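Local coordinates for protein Cwp19 (Clostridioides difficile, PDB 5OQ3) that is a surface-layer protein whose glycoside hydrolase domain, a TIM barrel, probably cleaves sugar linkages in the cell wall, with amidase activity a less certain possibility, at residues A[256-261]-A[274-279]; A[224-229]-A[240-245]; A[232-237]-A[283-288]. All coordinates share one frame; numbering follows the deposited sequence. Where two conformers were deposited one is given.

Contact 1. Residues A[256-261]-A[274-279]; sequences DPTGSD and DTRAWI
Arg-276 meets Thr-258 end-on, with NH1 and NH2 of its guanidinium reaching two different oxygens of the threonine. The stronger bond runs from Arg-276 NH1 to Thr-258 OG1, 2.7 Å long and nearly straight at 169°, with the hydroxyl lying at the edge of the flat group and close to its plane. Arg-276 NH2 gives the second bond, 3.1 Å to Thr-258 O. It comes from well above the carbonyl plane, although the oxygen itself stays near the guanidinium plane. A weak extra bond joins the same NH2 to OG1. The two side chains cross at about a right angle. The arginine extends from helix 275-280 and bends only at its third torsion (chi3 -70°), which swings the NH1/NH2 edge of the guanidinium onto Thr-258.

The threonine is presented by a compact turn. A type I beta turn runs from Asp-256 to Gly-259, and within it Asp-256 OD1 accepts from Thr-258 N at 3.0 Å, forming an Asx turn. The same Asp-256 OD1 accepts from Thr-258 OG1 at 2.7 Å, both donors approaching from one face of the carboxylate. Asp-256 OD2 is 4.4 Å from Arg-276 NH1, too far for a salt bridge and well out of the guanidinium plane.

Helix 302-313 completes the surroundings: Glu-312 forms a salt bridge with Arg-276 NH2, and Trp-308 donates to Thr-258 O. Glu-312 is thus the acid that pairs directly with the arginine, while Asp-256 probably adds a longer-range attraction. Because Thr-258 OG1 gives its proton to Asp-256 OD1 and accepts from Arg-276 NH1, the orientation of the hydroxyl is set from both sides, and the polar network ties a surface loop to a barrel helix.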
ATOM      1  N   ASP A 256      -8.098  -8.106 -22.808  1.00 21.09           N
ATOM      2  CA  ASP A 256      -7.408  -9.380 -22.696  1.00 21.60           C
ATOM      3  C   ASP A 256      -8.468 -10.430 -22.336  1.00 22.99           C
ATOM      4  O   ASP A 256      -9.107 -10.302 -21.330  1.00 20.43           O
ATOM      5  CB  ASP A 256      -6.374  -9.274 -21.578  1.00 20.83           C
ATOM      6  CG  ASP A 256      -5.570 -10.519 -21.391  1.00 20.79           C
ATOM      7  OD1 ASP A 256      -6.103 -11.613 -21.620  1.00 22.20           O
ATOM      8  OD2 ASP A 256      -4.379 -10.403 -21.014  1.00 21.38           O
ATOM      9  N   PRO A 257      -8.632 -11.481 -23.152  1.00 25.63           N
ATOM     10  CA  PRO A 257      -9.742 -12.412 -22.885  1.00 23.63           C
ATOM     11  C   PRO A 257      -9.681 -13.151 -21.545  1.00 23.70           C
ATOM     12  O   PRO A 257     -10.716 -13.664 -21.094  1.00 27.36           O
ATOM     13  CB  PRO A 257      -9.711 -13.380 -24.098  1.00 27.89           C
ATOM     14  CG  PRO A 257      -8.352 -13.231 -24.685  1.00 31.26           C
ATOM     15  CD  PRO A 257      -7.892 -11.818 -24.384  1.00 26.96           C
ATOM     16  N   THR A 258      -8.515 -13.150 -20.891  1.00 21.80           N
ATOM     17  CA  THR A 258      -8.327 -13.767 -19.583  1.00 19.07           C
ATOM     18  C   THR A 258      -8.467 -12.752 -18.457  1.00 15.76           C
ATOM     19  O   THR A 258      -8.226 -13.080 -17.304  1.00 16.21           O
ATOM     20  CB  THR A 258      -6.934 -14.420 -19.507  1.00 22.86           C
ATOM     21  OG1 THR A 258      -5.944 -13.376 -19.531  1.00 26.64           O
ATOM     22  CG2 THR A 258      -6.735 -15.357 -20.689  1.00 26.06           C
ATOM     23  N   GLY A 259      -8.803 -11.498 -18.780  1.00 14.45           N
ATOM     24  CA  GLY A 259      -9.046 -10.489 -17.765  1.00 13.67           C
ATOM     25  C   GLY A 259     -10.437 -10.599 -17.163  1.00 13.86           C
ATOM     26  O   GLY A 259     -11.164 -11.586 -17.385  1.00 16.80           O
ATOM     27  N   SER A 260     -10.801  -9.609 -16.362  1.00 14.49           N
ATOM     28  CA  SER A 260     -12.055  -9.641 -15.613  1.00 14.63           C
ATOM     29  C   SER A 260     -13.203  -9.018 -16.382  1.00 17.04           C
ATOM     30  O   SER A 260     -12.996  -8.159 -17.239  1.00 17.34           O
ATOM     31  CB  SER A 260     -11.837  -8.946 -14.259  1.00 13.56           C
ATOM     32  OG  SER A 260     -11.297  -7.635 -14.425  1.00 13.93           O
ATOM     33  N   ASP A 261     -14.422  -9.473 -16.058  1.00 17.91           N
ATOM     34  CA  ASP A 261     -15.626  -8.991 -16.738  1.00 20.26           C
ATOM     35  C   ASP A 261     -16.030  -7.654 -16.136  1.00 20.00           C
ATOM     36  O   ASP A 261     -17.024  -7.529 -15.395  1.00 22.25           O
ATOM     37  CB  ASP A 261     -16.770 -10.016 -16.743  1.00 24.24           C
ATOM     38  CG  ASP A 261     -17.982  -9.534 -17.557  1.00 31.32           C
ATOM     39  OD1 ASP A 261     -17.805  -8.734 -18.519  1.00 34.85           O
ATOM     40  OD2 ASP A 261     -19.115  -9.934 -17.211  1.00 39.08           O
ATOM     41  N   ASP A 274       1.628  -4.873 -13.260  1.00  7.83           N
ATOM     42  CA  ASP A 274       1.305  -6.134 -13.915  1.00  7.30           C
ATOM     43  C   ASP A 274       1.160  -7.206 -12.834  1.00  6.89           C
ATOM     44  O   ASP A 274       2.024  -8.066 -12.649  1.00  7.51           O
ATOM     45  CB  ASP A 274       2.339  -6.506 -14.953  1.00  8.36           C
ATOM     46  CG  ASP A 274       1.919  -7.687 -15.805  1.00  8.64           C
ATOM     47  OD1 ASP A 274       0.872  -8.332 -15.514  1.00  9.51           O
ATOM     48  OD2 ASP A 274       2.666  -7.961 -16.775  1.00  9.80           O
ATOM     49  N   THR A 275       0.055  -7.144 -12.120  1.00  7.22           N
ATOM     50  CA  THR A 275      -0.119  -7.993 -10.925  1.00  6.85           C
ATOM     51  C   THR A 275      -0.036  -9.461 -11.297  1.00  7.78           C
ATOM     52  O   THR A 275       0.496 -10.241 -10.526  1.00  8.60           O
ATOM     53  CB  THR A 275      -1.461  -7.689 -10.285  1.00  7.80           C
ATOM     54  OG1 THR A 275      -1.592  -6.273 -10.210  1.00  9.22           O
ATOM     55  CG2 THR A 275      -1.552  -8.334  -8.918  1.00  8.24           C
ATOM     56  N   ARG A 276      -0.552  -9.833 -12.460  1.00  8.50           N
ATOM     57  CA  ARG A 276      -0.447 -11.237 -12.868  1.00  8.31           C
ATOM     58  C   ARG A 276       0.989 -11.684 -12.941  1.00  8.68           C
ATOM     59  O   ARG A 276       1.301 -12.799 -12.527  1.00 10.01           O
ATOM     60  CB  ARG A 276      -1.183 -11.459 -14.185  1.00  9.44           C
ATOM     61  CG  ARG A 276      -0.952 -12.860 -14.714  1.00 11.49           C
ATOM     62  CD  ARG A 276      -1.751 -13.153 -15.976  1.00 12.91           C
ATOM     63  NE  ARG A 276      -3.160 -13.253 -15.659  1.00 13.77           N
ATOM     64  CZ  ARG A 276      -4.123 -13.371 -16.563  1.00 13.27           C
ATOM     65  NH1 ARG A 276      -3.830 -13.404 -17.859  1.00 14.86           N
ATOM     66  NH2 ARG A 276      -5.380 -13.491 -16.194  1.00 16.42           N
ATOM     67  N   ALA A 277       1.867 -10.879 -13.525  1.00  8.00           N
ATOM     68  CA  ALA A 277       3.278 -11.248 -13.581  1.00  8.47           C
ATOM     69  C   ALA A 277       3.850 -11.402 -12.199  1.00  7.47           C
ATOM     70  O   ALA A 277       4.692 -12.292 -11.957  1.00  8.66           O
ATOM     71  CB  ALA A 277       4.051 -10.159 -14.375  1.00  8.47           C
ATOM     72  N   TRP A 278       3.506 -10.535 -11.270  1.00  6.80           N
ATOM     73  CA  TRP A 278       4.031 -10.614  -9.927  1.00  6.90           C
ATOM     74  C   TRP A 278       3.670 -11.957  -9.317  1.00  7.10           C
ATOM     75  O   TRP A 278       4.474 -12.581  -8.621  1.00  8.28           O
ATOM     76  CB  TRP A 278       3.480  -9.512  -9.037  1.00  7.32           C
ATOM     77  CG  TRP A 278       3.591  -8.128  -9.533  1.00  7.33           C
ATOM     78  CD1 TRP A 278       4.402  -7.629 -10.511  1.00  7.68           C
ATOM     79  CD2 TRP A 278       2.858  -7.024  -9.014  1.00  7.21           C
ATOM     80  NE1 TRP A 278       4.176  -6.302 -10.686  1.00  7.62           N
ATOM     81  CE2 TRP A 278       3.245  -5.893  -9.751  1.00  7.77           C
ATOM     82  CE3 TRP A 278       1.900  -6.878  -7.985  1.00  7.15           C
ATOM     83  CZ2 TRP A 278       2.673  -4.643  -9.529  1.00  7.82           C
ATOM     84  CZ3 TRP A 278       1.359  -5.655  -7.766  1.00  7.28           C
ATOM     85  CH2 TRP A 278       1.758  -4.538  -8.494  1.00  8.99           C
ATOM     86  N   ILE A 279       2.447 -12.373  -9.511  1.00  8.43           N
ATOM     87  CA  ILE A 279       1.949 -13.630  -8.977  1.00  9.41           C
ATOM     88  C   ILE A 279       2.627 -14.802  -9.648  1.00 10.97           C
ATOM     89  O   ILE A 279       3.153 -15.704  -8.968  1.00 13.02           O
ATOM     90  CB  ILE A 279       0.402 -13.700  -9.094  1.00 10.20           C
ATOM     91  CG1 ILE A 279      -0.260 -12.653  -8.205  1.00 10.60           C
ATOM     92  CG2 ILE A 279      -0.122 -15.104  -8.785  1.00 12.41           C
ATOM     93  CD1 ILE A 279      -1.699 -12.399  -8.519  1.00 12.44           C
TER

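Contact 2. Residues A[224-229]-A[240-245]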
ATOM      1  N   THR A 224      10.914  -5.623 -11.402  1.00  6.39           N
ATOM      2  CA  THR A 224      12.287  -5.710 -10.920  0.60  6.64           C
ATOM      3  C   THR A 224      12.418  -5.154  -9.527  1.00  5.84           C
ATOM      4  O   THR A 224      13.163  -5.659  -8.700  1.00  6.89           O
ATOM      5  CB  THR A 224      13.231  -4.910 -11.872  0.60  7.35           C
ATOM      6  OG1 THR A 224      13.204  -5.495 -13.173  0.60  9.57           O
ATOM      7  CG2 THR A 224      14.639  -4.988 -11.452  0.60  7.70           C
ATOM      8  N   LEU A 225      11.761  -4.033  -9.274  1.00  6.58           N
ATOM      9  CA  LEU A 225      11.767  -3.441  -7.942  1.00  6.56           C
ATOM     10  C   LEU A 225      11.180  -4.418  -6.929  1.00  5.77           C
ATOM     11  O   LEU A 225      11.781  -4.701  -5.893  1.00  5.82           O
ATOM     12  CB  LEU A 225      10.995  -2.117  -7.888  1.00  7.73           C
ATOM     13  CG  LEU A 225      10.913  -1.555  -6.470  1.00  7.95           C
ATOM     14  CD1 LEU A 225      12.275  -1.206  -5.886  1.00  9.14           C
ATOM     15  CD2 LEU A 225       9.986  -0.359  -6.481  1.00  9.71           C
ATOM     16  N   LEU A 226      10.001  -4.946  -7.228  1.00  6.22           N
ATOM     17  CA  LEU A 226       9.388  -5.915  -6.327  1.00  6.48           C
ATOM     18  C   LEU A 226      10.267  -7.111  -6.060  1.00  5.51           C
ATOM     19  O   LEU A 226      10.460  -7.518  -4.902  1.00  5.70           O
ATOM     20  CB  LEU A 226       7.991  -6.333  -6.799  1.00  6.77           C
ATOM     21  CG  LEU A 226       6.964  -5.229  -7.027  1.00  8.94           C
ATOM     22  CD1 LEU A 226       5.620  -5.830  -7.429  1.00  8.71           C
ATOM     23  CD2 LEU A 226       6.773  -4.255  -5.945  1.00 11.73           C
ATOM     24  N   ARG A 227      10.798  -7.689  -7.126  1.00  5.44           N
ATOM     25  CA  ARG A 227      11.731  -8.804  -7.008  1.00  6.01           C
ATOM     26  C   ARG A 227      12.877  -8.483  -6.083  1.00  5.72           C
ATOM     27  O   ARG A 227      13.250  -9.285  -5.220  1.00  6.05           O
ATOM     28  CB  ARG A 227      12.246  -9.166  -8.402  1.00  6.07           C
ATOM     29  CG  ARG A 227      13.202 -10.327  -8.444  1.00  6.77           C
ATOM     30  CD  ARG A 227      13.947 -10.366  -9.779  1.00  9.11           C
ATOM     31  NE  ARG A 227      14.890  -9.240  -9.843  1.00  9.43           N
ATOM     32  CZ  ARG A 227      15.601  -8.904 -10.914  1.00  8.61           C
ATOM     33  NH1 ARG A 227      15.420  -9.567 -12.070  1.00  9.24           N
ATOM     34  NH2 ARG A 227      16.497  -7.908 -10.850  1.00 10.55           N
ATOM     35  N   ASP A 228      13.490  -7.334  -6.297  1.00  5.71           N
ATOM     36  CA  ASP A 228      14.711  -6.979  -5.568  1.00  6.05           C
ATOM     37  C   ASP A 228      14.421  -6.634  -4.109  1.00  6.01           C
ATOM     38  O   ASP A 228      15.192  -6.945  -3.232  1.00  7.13           O
ATOM     39  CB  ASP A 228      15.406  -5.789  -6.248  1.00  7.09           C
ATOM     40  CG  ASP A 228      16.119  -6.167  -7.577  1.00  8.26           C
ATOM     41  OD1 ASP A 228      16.146  -7.374  -7.945  1.00  9.22           O
ATOM     42  OD2 ASP A 228      16.658  -5.206  -8.164  1.00 10.22           O
ATOM     43  N   VAL A 229      13.268  -6.049  -3.814  1.00  5.58           N
ATOM     44  CA  VAL A 229      12.845  -5.781  -2.445  1.00  5.82           C
ATOM     45  C   VAL A 229      12.596  -7.119  -1.738  1.00  5.87           C
ATOM     46  O   VAL A 229      13.091  -7.338  -0.621  1.00  6.30           O
ATOM     47  CB  VAL A 229      11.569  -4.888  -2.427  1.00  7.11           C
ATOM     48  CG1 VAL A 229      10.960  -4.836  -1.006  1.00  8.25           C
ATOM     49  CG2 VAL A 229      11.925  -3.469  -2.870  1.00  7.20           C
ATOM     50  N   VAL A 240      10.013 -12.568   7.362  1.00  7.38           N
ATOM     51  CA  VAL A 240       9.251 -11.335   7.121  1.00  7.46           C
ATOM     52  C   VAL A 240       8.641 -11.419   5.753  1.00  7.68           C
ATOM     53  O   VAL A 240       9.311 -11.744   4.774  1.00  9.77           O
ATOM     54  CB  VAL A 240      10.183 -10.107   7.218  1.00  7.22           C
ATOM     55  CG1 VAL A 240       9.487  -8.857   6.719  1.00  7.30           C
ATOM     56  CG2 VAL A 240      10.594  -9.922   8.675  1.00  7.79           C
ATOM     57  N   VAL A 241       7.339 -11.143   5.700  1.00  6.54           N
ATOM     58  CA  VAL A 241       6.565 -11.250   4.427  1.00  6.91           C
ATOM     59  C   VAL A 241       6.601  -9.935   3.641  1.00  5.87           C
ATOM     60  O   VAL A 241       6.733  -8.859   4.217  1.00  8.47           O
ATOM     61  CB  VAL A 241       5.130 -11.721   4.675  1.00  9.12           C
ATOM     62  CG1 VAL A 241       5.157 -13.075   5.348  1.00 10.04           C
ATOM     63  CG2 VAL A 241       4.291 -10.747   5.516  1.00  8.93           C
ATOM     64  N   PHE A 242       6.430 -10.054   2.345  1.00  6.02           N
ATOM     65  CA  PHE A 242       6.357  -8.905   1.449  1.00  6.32           C
ATOM     66  C   PHE A 242       5.074  -8.998   0.634  1.00  6.27           C
ATOM     67  O   PHE A 242       4.801 -10.023  -0.029  1.00  7.34           O
ATOM     68  CB  PHE A 242       7.570  -8.923   0.511  1.00  6.99           C
ATOM     69  CG  PHE A 242       7.584  -7.818  -0.487  1.00  6.50           C
ATOM     70  CD1 PHE A 242       7.416  -6.497  -0.112  1.00  7.75           C
ATOM     71  CD2 PHE A 242       7.756  -8.079  -1.833  1.00  7.98           C
ATOM     72  CE1 PHE A 242       7.401  -5.478  -1.054  1.00  8.66           C
ATOM     73  CE2 PHE A 242       7.784  -7.066  -2.755  1.00  9.99           C
ATOM     74  CZ  PHE A 242       7.594  -5.769  -2.385  1.00  9.21           C
ATOM     75  N   GLY A 243       4.306  -7.928   0.657  1.00  5.89           N
ATOM     76  CA  GLY A 243       3.077  -7.902  -0.117  1.00  7.16           C
ATOM     77  C   GLY A 243       2.793  -6.556  -0.731  1.00  6.38           C
ATOM     78  O   GLY A 243       3.329  -5.525  -0.323  1.00  6.80           O
ATOM     79  N   VAL A 244       1.882  -6.606  -1.721  1.00  5.58           N
ATOM     80  CA  VAL A 244       1.499  -5.415  -2.446  1.00  6.18           C
ATOM     81  C   VAL A 244      -0.003  -5.411  -2.587  1.00  6.27           C
ATOM     82  O   VAL A 244      -0.637  -6.437  -2.835  1.00  7.30           O
ATOM     83  CB  VAL A 244       2.176  -5.404  -3.873  1.00  6.42           C
ATOM     84  CG1 VAL A 244       1.776  -4.188  -4.673  1.00  8.36           C
ATOM     85  CG2 VAL A 244       3.674  -5.522  -3.746  1.00  8.01           C
ATOM     86  N   SER A 245      -0.542  -4.191  -2.485  1.00  6.01           N
ATOM     87  CA  SER A 245      -1.948  -3.940  -2.685  1.00  6.46           C
ATOM     88  C   SER A 245      -2.170  -3.082  -3.933  1.00  6.90           C
ATOM     89  O   SER A 245      -2.107  -1.846  -3.858  1.00  7.74           O
ATOM     90  CB  SER A 245      -2.553  -3.247  -1.465  1.00  6.22           C
ATOM     91  OG  SER A 245      -3.923  -2.982  -1.584  1.00  7.11           O
TER
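Asp-228 OD1 is gripped side-on by Arg-227 NE at 2.9 Å and Arg-227 NH2 at 3.0 Å on the outer side of helix 214-236, while Leu-226 and Val-229 on its inner side meet the ring of Phe-242. With CG anti to the backbone N (chi1 178°), the phenylalanine extends away from the sheet toward the helix. Val-229 lays CG1 over one ring face in a CH-pi contact, 3.9 Å from the centroid of the Phe-242 ring and 24° off the ring normal, displaced toward the CE1 rim.

This is the returning half of a beta-alpha-beta unit of the TIM barrel: helix 214-236 leads into strand 241-244 and runs nearly antiparallel to it, the short axes 9.9 Å apart at their closest. Phe-242 and Val-244, two residues apart on the strand, both point toward the helix, leaving Gly-243 between them.

One helix methyl serves both strand residues. Leu-226 CD2 stands 4.0 Å from Phe-242 CZ and equally far from Val-244 CG2, while Leu-226 O approaches Phe-242 CE2 at 3.5 Å. On the neighbouring strand, Phe-189 meets the Phe-242 ring edge-to-face and also touches Leu-226 and Val-229.

Contact 3. Residues A[232-237]-A[283-288]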
ATOM      1  N   SER A 232      15.926  -8.760  -0.956  1.00  6.69           N
ATOM      2  CA  SER A 232      16.628  -8.062   0.105  1.00  7.16           C
ATOM      3  C   SER A 232      16.069  -8.477   1.467  1.00  6.59           C
ATOM      4  O   SER A 232      16.778  -8.865   2.377  1.00  9.17           O
ATOM      5  CB  SER A 232      16.504  -6.544  -0.094  1.00  8.75           C
ATOM      6  OG  SER A 232      16.978  -5.857   1.048  1.00 10.10           O
ATOM      7  N   ILE A 233      14.751  -8.408   1.585  1.00  6.99           N
ATOM      8  CA  ILE A 233      14.068  -8.796   2.818  1.00  7.02           C
ATOM      9  C   ILE A 233      14.470 -10.207   3.218  1.00  7.82           C
ATOM     10  O   ILE A 233      14.922 -10.431   4.373  1.00  9.52           O
ATOM     11  CB  ILE A 233      12.538  -8.677   2.714  1.00  8.21           C
ATOM     12  CG1 ILE A 233      12.146  -7.253   2.485  1.00  7.98           C
ATOM     13  CG2 ILE A 233      11.873  -9.270   3.957  1.00  8.97           C
ATOM     14  CD1 ILE A 233      10.701  -7.111   2.016  1.00  7.89           C
ATOM     15  N   LYS A 234      14.412 -11.137   2.251  1.00  8.05           N
ATOM     16  CA  LYS A 234      14.652 -12.556   2.588  1.00  9.71           C
ATOM     17  C   LYS A 234      16.096 -12.787   2.993  1.00  9.07           C
ATOM     18  O   LYS A 234      16.360 -13.686   3.788  1.00 11.41           O
ATOM     19  CB  LYS A 234      14.259 -13.442   1.407  1.00 12.80           C
ATOM     20  CG  LYS A 234      12.762 -13.397   1.020  1.00 18.18           C
ATOM     21  CD  LYS A 234      11.723 -13.663   2.108  1.00 23.19           C
ATOM     22  CE  LYS A 234      10.275 -13.393   1.599  1.00 21.94           C
ATOM     23  NZ  LYS A 234       9.294 -13.735   2.676  1.00 23.59           N
ATOM     24  N   SER A 235      17.027 -11.990   2.456  1.00  8.03           N
ATOM     25  CA  SER A 235      18.434 -12.180   2.791  1.00 10.15           C
ATOM     26  C   SER A 235      18.753 -11.700   4.212  1.00  9.82           C
ATOM     27  O   SER A 235      19.813 -12.018   4.762  1.00 15.20           O
ATOM     28  CB  SER A 235      19.304 -11.377   1.803  1.00 12.24           C
ATOM     29  OG  SER A 235      19.248  -9.999   2.052  1.00 13.03           O
ATOM     30  N   ILE A 236      17.853 -10.933   4.827  1.00  9.98           N
ATOM     31  CA  ILE A 236      18.005 -10.421   6.174  1.00  9.08           C
ATOM     32  C   ILE A 236      17.147 -11.230   7.164  1.00  7.95           C
ATOM     33  O   ILE A 236      17.641 -11.794   8.134  1.00 10.84           O
ATOM     34  CB  ILE A 236      17.665  -8.908   6.245  1.00 10.83           C
ATOM     35  CG1 ILE A 236      18.579  -8.121   5.293  1.00 11.99           C
ATOM     36  CG2 ILE A 236      17.804  -8.391   7.653  1.00 12.71           C
ATOM     37  CD1 ILE A 236      18.052  -6.736   4.941  1.00 15.41           C
ATOM     38  N   LYS A 237      15.824 -11.218   6.960  1.00  7.72           N
ATOM     39  CA  LYS A 237      14.872 -11.917   7.788  1.00  8.27           C
ATOM     40  C   LYS A 237      13.961 -12.745   6.894  1.00  8.44           C
ATOM     41  O   LYS A 237      12.947 -12.252   6.434  1.00  8.23           O
ATOM     42  CB  LYS A 237      14.060 -10.912   8.601  1.00  7.15           C
ATOM     43  CG  LYS A 237      14.847 -10.228   9.713  1.00  7.69           C
ATOM     44  CD  LYS A 237      14.020  -9.146  10.374  1.00  7.66           C
ATOM     45  CE  LYS A 237      14.766  -8.424  11.493  1.00  8.35           C
ATOM     46  NZ  LYS A 237      13.936  -7.285  11.982  1.00  8.31           N
ATOM     47  N   LEU A 283       6.981 -12.832  -7.142  1.00  7.21           N
ATOM     48  CA  LEU A 283       7.708 -11.648  -6.767  1.00  6.75           C
ATOM     49  C   LEU A 283       7.235 -11.076  -5.411  1.00  7.64           C
ATOM     50  O   LEU A 283       7.841 -10.167  -4.869  1.00  9.27           O
ATOM     51  CB  LEU A 283       7.592 -10.528  -7.821  1.00  8.22           C
ATOM     52  CG  LEU A 283       7.982 -10.957  -9.243  1.00  8.43           C
ATOM     53  CD1 LEU A 283       7.903  -9.783 -10.183  1.00 10.48           C
ATOM     54  CD2 LEU A 283       9.334 -11.620  -9.274  1.00  9.34           C
ATOM     55  N   ILE A 284       6.109 -11.614  -4.936  1.00  6.81           N
ATOM     56  CA  ILE A 284       5.479 -11.151  -3.712  1.00  6.71           C
ATOM     57  C   ILE A 284       5.027 -12.392  -2.926  1.00  6.99           C
ATOM     58  O   ILE A 284       4.784 -13.444  -3.521  1.00  8.05           O
ATOM     59  CB  ILE A 284       4.269 -10.207  -4.013  1.00  8.13           C
ATOM     60  CG1 ILE A 284       3.206 -10.869  -4.906  1.00  8.21           C
ATOM     61  CG2 ILE A 284       4.767  -8.883  -4.624  1.00  8.97           C
ATOM     62  CD1 ILE A 284       2.066  -9.976  -5.282  1.00  8.66           C
ATOM     63  N   ASP A 285       4.892 -12.223  -1.614  1.00  7.27           N
ATOM     64  CA  ASP A 285       4.299 -13.274  -0.782  1.00  7.39           C
ATOM     65  C   ASP A 285       2.783 -13.193  -0.668  1.00  6.75           C
ATOM     66  O   ASP A 285       2.119 -14.206  -0.445  1.00  8.13           O
ATOM     67  CB  ASP A 285       4.876 -13.231   0.629  1.00  6.67           C
ATOM     68  CG  ASP A 285       6.354 -13.515   0.706  1.00  8.74           C
ATOM     69  OD1 ASP A 285       6.782 -14.510   0.126  1.00 11.86           O
ATOM     70  OD2 ASP A 285       7.062 -12.721   1.351  1.00  9.67           O
ATOM     71  N   TYR A 286       2.248 -11.970  -0.779  1.00  6.14           N
ATOM     72  CA  TYR A 286       0.801 -11.743  -0.693  1.00  6.15           C
ATOM     73  C   TYR A 286       0.397 -10.606  -1.576  1.00  6.27           C
ATOM     74  O   TYR A 286       1.193  -9.735  -1.886  1.00  7.53           O
ATOM     75  CB  TYR A 286       0.365 -11.554   0.775  1.00  6.38           C
ATOM     76  CG  TYR A 286       0.661 -10.264   1.495  1.00  5.90           C
ATOM     77  CD1 TYR A 286      -0.153  -9.150   1.300  1.00  6.78           C
ATOM     78  CD2 TYR A 286       1.696 -10.156   2.401  1.00  7.64           C
ATOM     79  CE1 TYR A 286       0.047  -7.987   2.013  1.00  7.41           C
ATOM     80  CE2 TYR A 286       1.874  -8.985   3.148  1.00  7.73           C
ATOM     81  CZ  TYR A 286       1.038  -7.904   2.934  1.00  7.58           C
ATOM     82  OH  TYR A 286       1.198  -6.736   3.683  1.00  8.93           O
ATOM     83  N   VAL A 287      -0.886 -10.602  -1.947  1.00  6.04           N
ATOM     84  CA  VAL A 287      -1.446  -9.579  -2.816  1.00  6.34           C
ATOM     85  C   VAL A 287      -2.815  -9.205  -2.263  1.00  6.01           C
ATOM     86  O   VAL A 287      -3.578 -10.056  -1.760  1.00  7.06           O
ATOM     87  CB  VAL A 287      -1.541 -10.119  -4.281  1.00  7.02           C
ATOM     88  CG1 VAL A 287      -2.566 -11.265  -4.414  1.00  7.82           C
ATOM     89  CG2 VAL A 287      -1.822  -8.992  -5.255  1.00  7.84           C
ATOM     90  N   VAL A 288      -3.099  -7.894  -2.334  1.00  6.08           N
ATOM     91  CA  VAL A 288      -4.320  -7.314  -1.756  1.00  6.67           C
ATOM     92  C   VAL A 288      -5.041  -6.443  -2.780  1.00  6.23           C
ATOM     93  O   VAL A 288      -4.991  -5.211  -2.705  1.00  7.34           O
ATOM     94  CB  VAL A 288      -4.050  -6.538  -0.447  1.00  6.04           C
ATOM     95  CG1 VAL A 288      -5.355  -6.218   0.236  1.00  6.93           C
ATOM     96  CG2 VAL A 288      -3.090  -7.273   0.455  1.00  6.60           C
TER
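Lys-234 and Asp-285 approach each other from opposite directions, the lysine from the last part of helix 214-236 and the aspartate from the residue just before strand 286-287. They meet through their charged ends in a salt bridge, with Lys-234 NZ 2.8 Å from Asp-285 OD2. The ammonium lies on the syn side of that oxygen but 28° out of the carboxylate plane. The grip is one-sided: Lys-234 NZ stays 3.7 Å from Asp-285 OD1, so the carboxylate is not straddled, and Lys-234 CE passes 3.3 Å from Asp-285 OD2.

A bend at the second torsion of the lysine (chi2 -53°) turns its chain early, after which the remaining methylenes run extended and carry NZ across to Asp-285. The backbones can therefore stay well apart, with the CA atoms of Lys-234 and Asp-285 separated by 10.9 Å.

Each charged atom has a further partner. Lys-234 NZ also donates to Val-240 O and, weakly, to Pro-238 O, while Asp-285 OD2 accepts from Phe-242 N as well. This puts the pair across the turn that leads from the helix into strand 241-244. The ammonium and the amide N-H together would be expected to stabilise the ionised carboxylate.

The bridge lies where the helix ends and the strands begin, at the N-terminal end of the beta-strands. In a TIM barrel this is the end opposite the one where active sites are found, and here the helix before the fifth strand is tied to the start of the sixth.

From the N terminus, helix 214-236 supplies the first segments of both contact 2 and contact 3. Contact 2 closes the short connection from this helix to strand 241-244. Contact 3 starts farther along the helix, before contact 2 has closed, and ends only at strand 286-287, so the two cross; their strands are neighbours in the barrel sheet. Contact 1 opens after contact 2 is complete and lies wholly within the longer span of contact 3, joining a surface loop to helix 275-280. That helix binds the set together: Trp-278 packs on Leu-226 and Val-244 of contact 2, and Thr-275 touches Val-287 of contact 3.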